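Local coordinates for protein 47 KDA membrane antigen (Treponema pallidum, PDB 1O75) that binds penicillin and shows zinc-dependent carboxypeptidase activity on synthetic depsipeptides, possibly lowering the cross-linking of peptidoglycan, at residues B[17-25]-B[274-282]; B[245-255]-B[287-295]. The protein carries 2 engineered substitutions. One frame throughout, in Å; residues are numbered along the deposited sequence.

Contact 1: B[17-25]-B[274-282]; sequences YADYWAGEL and ASYGTKHSA
Tyr17 OH accepts the backbone N-H of His280 at 3.0 Å (N to OH) and also meets a water that leads back to His280 O, although that water refines too close to both partners for the bridge to be firm. The bond belongs to a helix-against-edge-strand packing that joins domain a to domain C: the axes of these short segments, helix 17-25 and strand 274-276, run almost antiparallel, at 166°. Lys279 crosses the phenol ring, its CG 3.9 Å from the ring centroid and only 12° off the normal, a CH-pi contact over the face. Beyond the ring the lysine chain bends at chi3 (-69°), and its ammonium forms a salt bridge with Asp46. One turn along the helix, Trp21 lies flat on the backbone. With no side chain in the way, Gly277 CA sits 3.3 Å from the centroid of the six-membered indole ring, while Tyr20 CD1 lies over the rim of the opposite face. Trp21 NE1 donates a weak, bent bond to Thr278 O. Four residues on, Leu25 rests its CD2 3.6 Å from Ser275 O.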
# COMPACT_ATOMS: atom_id res chain seq x y z
N TYR B 17 -5.19 29.99 2.31
CA TYR B 17 -3.82 29.70 1.90
C TYR B 17 -3.06 31.01 1.61
O TYR B 17 -1.90 31.16 2.02
CB TYR B 17 -3.82 28.82 0.66
CG TYR B 17 -4.12 27.37 0.97
CD1 TYR B 17 -3.29 26.64 1.82
CD2 TYR B 17 -5.19 26.72 0.37
CE1 TYR B 17 -3.51 25.30 2.06
CE2 TYR B 17 -5.42 25.36 0.60
CZ TYR B 17 -4.57 24.66 1.44
OH TYR B 17 -4.78 23.32 1.65
N ALA B 18 -3.70 31.96 0.92
CA ALA B 18 -3.03 33.24 0.65
C ALA B 18 -2.69 34.01 1.94
O ALA B 18 -1.58 34.55 2.08
CB ALA B 18 -3.87 34.10 -0.28
N ASP B 19 -3.64 34.05 2.88
CA ASP B 19 -3.41 34.73 4.17
C ASP B 19 -2.23 34.10 4.90
O ASP B 19 -1.45 34.79 5.58
CB ASP B 19 -4.59 34.57 5.15
CG ASP B 19 -5.87 35.27 4.71
OD1 ASP B 19 -5.80 36.39 4.15
OD2 ASP B 19 -6.96 34.68 4.97
N TYR B 20 -2.13 32.78 4.82
CA TYR B 20 -1.05 32.08 5.53
C TYR B 20 0.33 32.31 4.90
O TYR B 20 1.29 32.62 5.58
CB TYR B 20 -1.34 30.56 5.56
CG TYR B 20 -0.33 29.76 6.36
CD1 TYR B 20 0.91 29.39 5.81
CD2 TYR B 20 -0.55 29.47 7.70
CE1 TYR B 20 1.88 28.76 6.57
CE2 TYR B 20 0.42 28.85 8.48
CZ TYR B 20 1.62 28.50 7.91
OH TYR B 20 2.58 27.90 8.69
N TRP B 21 0.40 32.16 3.59
CA TRP B 21 1.68 32.25 2.92
C TRP B 21 2.20 33.66 2.66
O TRP B 21 3.39 33.85 2.45
CB TRP B 21 1.64 31.42 1.62
CG TRP B 21 1.70 29.93 1.88
CD1 TRP B 21 0.67 29.01 1.76
CD2 TRP B 21 2.83 29.19 2.39
NE1 TRP B 21 1.09 27.76 2.19
CE2 TRP B 21 2.40 27.84 2.57
CE3 TRP B 21 4.15 29.53 2.71
CZ2 TRP B 21 3.25 26.85 3.06
CZ3 TRP B 21 5.00 28.53 3.19
CH2 TRP B 21 4.55 27.21 3.36
N ALA B 22 1.32 34.66 2.68
CA ALA B 22 1.75 36.04 2.45
C ALA B 22 2.96 36.40 3.32
O ALA B 22 3.99 36.86 2.82
CB ALA B 22 0.61 37.00 2.74
N GLY B 23 2.83 36.20 4.62
CA GLY B 23 3.92 36.53 5.52
C GLY B 23 5.14 35.62 5.39
O GLY B 23 6.26 36.06 5.67
N GLU B 24 4.93 34.36 4.99
CA GLU B 24 6.03 33.40 4.87
C GLU B 24 6.90 33.71 3.67
O GLU B 24 8.08 33.41 3.69
CB GLU B 24 5.50 31.97 4.66
CG GLU B 24 4.59 31.44 5.78
CD GLU B 24 5.26 31.50 7.15
OE1 GLU B 24 6.49 31.27 7.23
OE2 GLU B 24 4.55 31.79 8.14
N LEU B 25 6.31 34.25 2.61
CA LEU B 25 7.06 34.54 1.40
C LEU B 25 7.37 36.05 1.26
O LEU B 25 7.95 36.47 0.26
CB LEU B 25 6.29 34.04 0.18
CG LEU B 25 5.86 32.55 0.23
CD1 LEU B 25 4.97 32.23 -0.95
CD2 LEU B 25 7.10 31.66 0.21
N ALA B 274 15.17 30.22 -3.87
CA ALA B 274 13.79 30.67 -3.72
C ALA B 274 13.02 29.77 -2.75
O ALA B 274 13.47 28.65 -2.45
CB ALA B 274 13.10 30.66 -5.09
N SER B 275 11.88 30.26 -2.26
CA SER B 275 11.00 29.53 -1.34
C SER B 275 9.59 29.54 -1.93
O SER B 275 9.16 30.54 -2.52
CB SER B 275 10.98 30.19 0.03
OG SER B 275 12.26 30.10 0.64
N TYR B 276 8.86 28.43 -1.78
CA TYR B 276 7.51 28.34 -2.30
C TYR B 276 6.57 27.82 -1.21
O TYR B 276 6.98 27.06 -0.32
CB TYR B 276 7.46 27.39 -3.51
CG TYR B 276 8.56 27.63 -4.53
CD1 TYR B 276 8.52 28.74 -5.38
CD2 TYR B 276 9.63 26.77 -4.63
CE1 TYR B 276 9.57 28.98 -6.32
CE2 TYR B 276 10.68 26.98 -5.57
CZ TYR B 276 10.63 28.09 -6.41
OH TYR B 276 11.61 28.28 -7.35
N GLY B 277 5.32 28.26 -1.28
CA GLY B 277 4.30 27.79 -0.34
C GLY B 277 3.60 26.67 -1.09
O GLY B 277 3.80 26.52 -2.30
N THR B 278 2.77 25.89 -0.39
CA THR B 278 2.07 24.78 -1.01
C THR B 278 0.62 24.73 -0.53
O THR B 278 0.25 25.39 0.45
CB THR B 278 2.70 23.44 -0.65
OG1 THR B 278 2.63 23.27 0.78
CG2 THR B 278 4.17 23.35 -1.14
N LYS B 279 -0.19 23.93 -1.22
CA LYS B 279 -1.60 23.77 -0.86
C LYS B 279 -1.83 22.27 -0.72
O LYS B 279 -1.44 21.49 -1.59
CB LYS B 279 -2.49 24.36 -1.95
CG LYS B 279 -2.29 25.86 -2.07
CD LYS B 279 -3.33 26.52 -2.95
CE LYS B 279 -3.17 26.14 -4.40
NZ LYS B 279 -4.08 26.97 -5.27
N HIS B 280 -2.47 21.85 0.36
CA HIS B 280 -2.67 20.42 0.55
C HIS B 280 -3.57 19.84 -0.52
O HIS B 280 -4.40 20.54 -1.08
CB HIS B 280 -3.24 20.14 1.94
CG HIS B 280 -3.14 18.70 2.32
ND1 HIS B 280 -1.92 18.05 2.40
CD2 HIS B 280 -4.09 17.78 2.62
CE1 HIS B 280 -2.13 16.78 2.73
NE2 HIS B 280 -3.43 16.60 2.86
N SER B 281 -3.37 18.57 -0.82
CA SER B 281 -4.13 17.83 -1.82
C SER B 281 -3.55 18.12 -3.20
O SER B 281 -3.30 17.21 -3.96
CB SER B 281 -5.61 18.20 -1.78
OG SER B 281 -6.29 17.34 -2.66
N ALA B 282 -3.32 19.38 -3.52
CA ALA B 282 -2.73 19.68 -4.81
C ALA B 282 -1.21 19.39 -4.78
O ALA B 282 -0.67 18.81 -5.72
CB ALA B 282 -2.97 21.15 -5.18
O HOH W 1 -6.07 21.94 -0.03

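Contact 2: B[245-255]-B[287-295]; sequences HREFIDYVMNF and KTGRVPRIS. With PDX (2,3-di-O-sulfo-alpha-D-glucopyranose), chain C; PDX (2,3-di-O-sulfo-alpha-D-glucopyranose), chain D.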
# COMPACT_ATOMS: atom_id res chain seq x y z
N HIS B 245 0.09 3.43 14.86
CA HIS B 245 -0.93 4.00 13.97
C HIS B 245 -1.49 5.24 14.66
O HIS B 245 -1.68 6.29 14.03
CB HIS B 245 -2.06 2.96 13.74
CG HIS B 245 -3.04 3.33 12.66
ND1 HIS B 245 -4.27 2.71 12.54
CD2 HIS B 245 -2.97 4.23 11.65
CE1 HIS B 245 -4.91 3.20 11.50
NE2 HIS B 245 -4.15 4.13 10.94
N ARG B 246 -1.71 5.15 15.97
CA ARG B 246 -2.23 6.28 16.70
C ARG B 246 -1.30 7.50 16.69
O ARG B 246 -1.74 8.64 16.55
CB ARG B 246 -2.54 5.88 18.15
CG ARG B 246 -2.88 7.05 19.05
CD ARG B 246 -3.96 6.67 20.05
NE ARG B 246 -3.73 5.33 20.57
CZ ARG B 246 -4.68 4.56 21.10
NH1 ARG B 246 -5.93 5.01 21.20
NH2 ARG B 246 -4.37 3.34 21.52
N GLU B 247 -0.00 7.27 16.84
CA GLU B 247 0.93 8.39 16.83
C GLU B 247 0.97 9.07 15.45
O GLU B 247 1.07 10.29 15.35
CB GLU B 247 2.34 7.94 17.25
CG GLU B 247 2.42 7.61 18.77
CD GLU B 247 3.71 6.90 19.14
OE1 GLU B 247 4.26 6.15 18.30
OE2 GLU B 247 4.19 7.06 20.28
N PHE B 248 0.87 8.30 14.38
CA PHE B 248 0.88 8.89 13.05
C PHE B 248 -0.39 9.66 12.81
O PHE B 248 -0.38 10.78 12.27
CB PHE B 248 1.03 7.82 11.97
CG PHE B 248 0.96 8.37 10.57
CD1 PHE B 248 1.95 9.24 10.09
CD2 PHE B 248 -0.10 8.05 9.74
CE1 PHE B 248 1.88 9.77 8.81
CE2 PHE B 248 -0.19 8.57 8.45
CZ PHE B 248 0.80 9.43 7.98
N ILE B 249 -1.52 9.09 13.21
CA ILE B 249 -2.78 9.79 13.02
C ILE B 249 -2.80 11.13 13.78
O ILE B 249 -3.30 12.13 13.27
CB ILE B 249 -3.96 8.88 13.45
CG1 ILE B 249 -4.10 7.76 12.41
CG2 ILE B 249 -5.26 9.67 13.54
CD1 ILE B 249 -4.35 8.27 11.01
N ASP B 250 -2.28 11.15 15.00
CA ASP B 250 -2.27 12.39 15.77
C ASP B 250 -1.47 13.44 14.98
O ASP B 250 -1.81 14.62 14.97
CB ASP B 250 -1.61 12.20 17.15
CG ASP B 250 -2.54 11.49 18.15
OD1 ASP B 250 -3.77 11.52 17.96
OD2 ASP B 250 -2.03 10.93 19.14
N TYR B 251 -0.41 13.00 14.33
CA TYR B 251 0.38 13.95 13.55
C TYR B 251 -0.39 14.49 12.33
O TYR B 251 -0.51 15.70 12.16
CB TYR B 251 1.69 13.31 13.09
CG TYR B 251 2.59 14.30 12.34
CD1 TYR B 251 3.30 15.28 13.03
CD2 TYR B 251 2.70 14.27 10.94
CE1 TYR B 251 4.12 16.21 12.36
CE2 TYR B 251 3.51 15.20 10.25
CZ TYR B 251 4.21 16.17 10.97
OH TYR B 251 4.96 17.12 10.32
N VAL B 252 -0.92 13.62 11.47
CA VAL B 252 -1.63 14.16 10.31
C VAL B 252 -2.85 14.95 10.73
O VAL B 252 -3.28 15.85 10.01
CB VAL B 252 -2.03 13.06 9.26
CG1 VAL B 252 -0.79 12.46 8.63
CG2 VAL B 252 -2.89 11.94 9.93
N MET B 253 -3.42 14.64 11.90
CA MET B 253 -4.61 15.40 12.34
C MET B 253 -4.21 16.79 12.83
O MET B 253 -5.06 17.62 13.12
CB MET B 253 -5.37 14.65 13.43
CG MET B 253 -6.15 13.43 12.91
SD MET B 253 -7.42 13.88 11.69
CE MET B 253 -7.46 12.47 10.69
N ASN B 254 -2.90 17.03 12.93
CA ASN B 254 -2.39 18.35 13.33
C ASN B 254 -1.54 18.97 12.21
O ASN B 254 -1.01 20.09 12.34
CB ASN B 254 -1.60 18.21 14.62
CG ASN B 254 -2.51 18.15 15.82
OD1 ASN B 254 -3.18 19.12 16.14
ND2 ASN B 254 -2.58 16.99 16.46
N PHE B 255 -1.41 18.23 11.11
CA PHE B 255 -0.62 18.70 9.97
C PHE B 255 -1.26 19.89 9.27
O PHE B 255 -2.46 19.88 8.96
CB PHE B 255 -0.44 17.59 8.95
CG PHE B 255 0.27 18.03 7.69
CD1 PHE B 255 1.67 18.09 7.65
CD2 PHE B 255 -0.46 18.35 6.55
CE1 PHE B 255 2.33 18.45 6.47
CE2 PHE B 255 0.20 18.72 5.36
CZ PHE B 255 1.60 18.76 5.33
N LYS B 287 -2.51 9.53 3.77
CA LYS B 287 -3.67 8.65 3.98
C LYS B 287 -3.79 8.38 5.49
O LYS B 287 -2.90 8.73 6.27
CB LYS B 287 -3.47 7.30 3.29
CG LYS B 287 -3.02 7.39 1.85
CD LYS B 287 -4.12 7.85 0.93
CE LYS B 287 -3.61 7.85 -0.52
NZ LYS B 287 -4.46 8.68 -1.44
N THR B 288 -4.88 7.72 5.89
CA THR B 288 -5.09 7.43 7.30
C THR B 288 -4.70 5.99 7.65
O THR B 288 -5.04 5.48 8.72
CB THR B 288 -6.56 7.62 7.66
OG1 THR B 288 -7.36 6.78 6.82
CG2 THR B 288 -6.97 9.05 7.46
N GLY B 289 -3.98 5.35 6.74
CA GLY B 289 -3.53 4.00 6.95
C GLY B 289 -2.39 3.90 7.95
O GLY B 289 -2.07 4.86 8.65
N ARG B 290 -1.78 2.72 8.02
CA ARG B 290 -0.71 2.47 8.97
C ARG B 290 0.69 2.93 8.57
O ARG B 290 1.56 3.00 9.43
CB ARG B 290 -0.68 0.98 9.28
CG ARG B 290 -1.96 0.48 9.96
CD ARG B 290 -2.18 -0.96 9.61
NE ARG B 290 -3.14 -1.60 10.51
CZ ARG B 290 -2.96 -1.73 11.82
NH1 ARG B 290 -1.85 -1.25 12.39
NH2 ARG B 290 -3.86 -2.38 12.54
N VAL B 291 0.91 3.25 7.30
CA VAL B 291 2.23 3.69 6.85
C VAL B 291 2.39 5.18 7.15
O VAL B 291 1.67 6.01 6.61
CB VAL B 291 2.40 3.42 5.35
CG1 VAL B 291 3.83 3.77 4.91
CG2 VAL B 291 2.11 1.95 5.07
N PRO B 292 3.35 5.54 8.02
CA PRO B 292 3.61 6.93 8.42
C PRO B 292 4.31 7.72 7.33
O PRO B 292 5.47 8.12 7.45
CB PRO B 292 4.45 6.76 9.69
CG PRO B 292 5.32 5.57 9.34
CD PRO B 292 4.35 4.62 8.61
N ARG B 293 3.59 7.96 6.24
CA ARG B 293 4.15 8.65 5.10
C ARG B 293 3.43 9.94 4.74
O ARG B 293 2.21 10.03 4.85
CB ARG B 293 4.12 7.68 3.91
CG ARG B 293 4.41 8.26 2.53
CD ARG B 293 4.37 7.14 1.49
NE ARG B 293 3.09 6.44 1.55
CZ ARG B 293 2.91 5.13 1.41
NH1 ARG B 293 3.93 4.31 1.18
NH2 ARG B 293 1.68 4.63 1.51
N ILE B 294 4.19 10.95 4.34
CA ILE B 294 3.59 12.19 3.86
C ILE B 294 4.30 12.45 2.55
O ILE B 294 5.53 12.40 2.50
CB ILE B 294 3.80 13.35 4.83
CG1 ILE B 294 3.01 13.06 6.12
CG2 ILE B 294 3.28 14.67 4.20
CD1 ILE B 294 2.87 14.23 7.01
N SER B 295 3.54 12.68 1.49
CA SER B 295 4.13 12.93 0.17
C SER B 295 3.99 14.39 -0.25
O SER B 295 2.96 15.03 0.01
CB SER B 295 3.48 12.01 -0.86
OG SER B 295 3.69 10.66 -0.48
C1 PDX C . -0.96 1.24 1.55
C2 PDX C . -1.99 1.59 2.62
C3 PDX C . -2.56 0.31 3.23
C4 PDX C . -3.11 -0.65 2.17
C5 PDX C . -2.03 -0.93 1.15
C6 PDX C . -2.47 -1.81 0.03
O2 PDX C . -1.32 2.39 3.62
O3 PDX C . -3.64 0.68 4.10
O4 PDX C . -3.64 -1.86 2.77
O5 PDX C . -1.51 0.33 0.56
O6 PDX C . -2.18 -1.16 -1.24
O1S PDX C . -1.31 4.28 4.95
O2S PDX C . -3.16 4.04 3.46
O3S PDX C . -0.93 4.54 2.55
O1X PDX C . -4.93 0.89 5.99
O2X PDX C . -2.56 0.64 6.12
O3X PDX C . -3.91 -1.25 5.54
S PDX C . -1.71 3.80 3.76
S' PDX C . -3.71 0.22 5.52
C1 PDX D . 4.50 0.59 2.53
C2 PDX D . 4.31 -0.55 3.56
C3 PDX D . 3.56 -1.73 2.92
C4 PDX D . 2.23 -1.28 2.27
C5 PDX D . 2.46 -0.08 1.34
C6 PDX D . 1.17 0.54 0.90
O1 PDX D . 5.29 0.09 1.45
O2 PDX D . 5.59 -1.02 4.04
O3 PDX D . 3.26 -2.72 3.94
O4 PDX D . 1.56 -2.42 1.68
O5 PDX D . 3.19 1.00 2.04
O6 PDX D . 0.25 0.66 2.02
O1S PDX D . 7.17 -1.14 5.77
O2S PDX D . 6.15 1.03 5.34
O3S PDX D . 4.94 -0.73 6.42
O1X PDX D . 2.85 -4.66 2.83
O2X PDX D . 4.99 -4.36 3.88
O3X PDX D . 3.06 -4.68 5.25
S PDX D . 6.00 -0.59 5.42
S' PDX D . 3.63 -4.17 4.01
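First torsions near trans, chi1 -170° for His245 and 176° for Phe248, swing both rings off helix 245-252 onto the loop 287-292, which leads into strand 293-298 of a four-stranded antiparallel sheet in domain C. His245 NE2 donates to Thr288 O at 2.7 Å. The bond is nearly straight (171°) and lies in the imidazole plane, though the donor is tilted from the carbonyl plane; Gly289 O is also near, 3.2 Å from NE2. Arg290 CG stands over the imidazole face, 4.1 Å from its centroid, in a CH-pi contact. One helical turn on, Phe248 inserts into the bend of the loop. Pro292, the centre of an inverse gamma turn, sets its CA over the phenyl face at 3.5 Å from the centroid, whereas Lys287 O and Arg293 O meet the ring edge. Farther along, Ile294 CD1 reaches the edge of the Tyr251 ring, 3.4 Å from CE2, with Val252 and Phe255 alongside.

The other side of the loop binds sulfated glucose. Arg290 N makes an almost linear bond of 2.9 Å to sulfate oxygen O2X of the chain C sugar, while Val291 N and Arg293 NH2 give weak ones to its other sulfate. In the crystal dimer, the guanidinium of Arg290 bonds to Leu243 O and His245 ND1 to Glu242, both of the second subunit. The peptide joining Gly289 to Arg290 lies between two polar neighbours, its carbonyl turned to His245 and its N-H to the sulfate. The N-H groups of Arg290 and Val291 and the side chain of Arg293 thus give the loop a face suited to anions, Arg293 probably offsetting part of the sulfate charge and the amide N-H groups solvating it, while the phenyl ring of Phe248 packs behind.

Overall arrangement
Both contacts set a short helix against an edge or loop of domain C, and both are largely buried. Contact 1 joins two domains through flat aromatic rings laid on extended backbone, with few polar bonds. Contact 2 stays within domain C; its inner end is apolar, but its outer end meets sulfated sugars and the second subunit, so its chemistry turns polar and ionic there. The two share a framework: strand 255-262, entered directly from segment 245-255, pairs with strand 274-276 of contact 1. Their centres lie 22 Å apart, yet the borders touch where His280 ND1, itself hydrogen-bonded to Ser284 OG, packs 3.7 Å from Phe255 CE2.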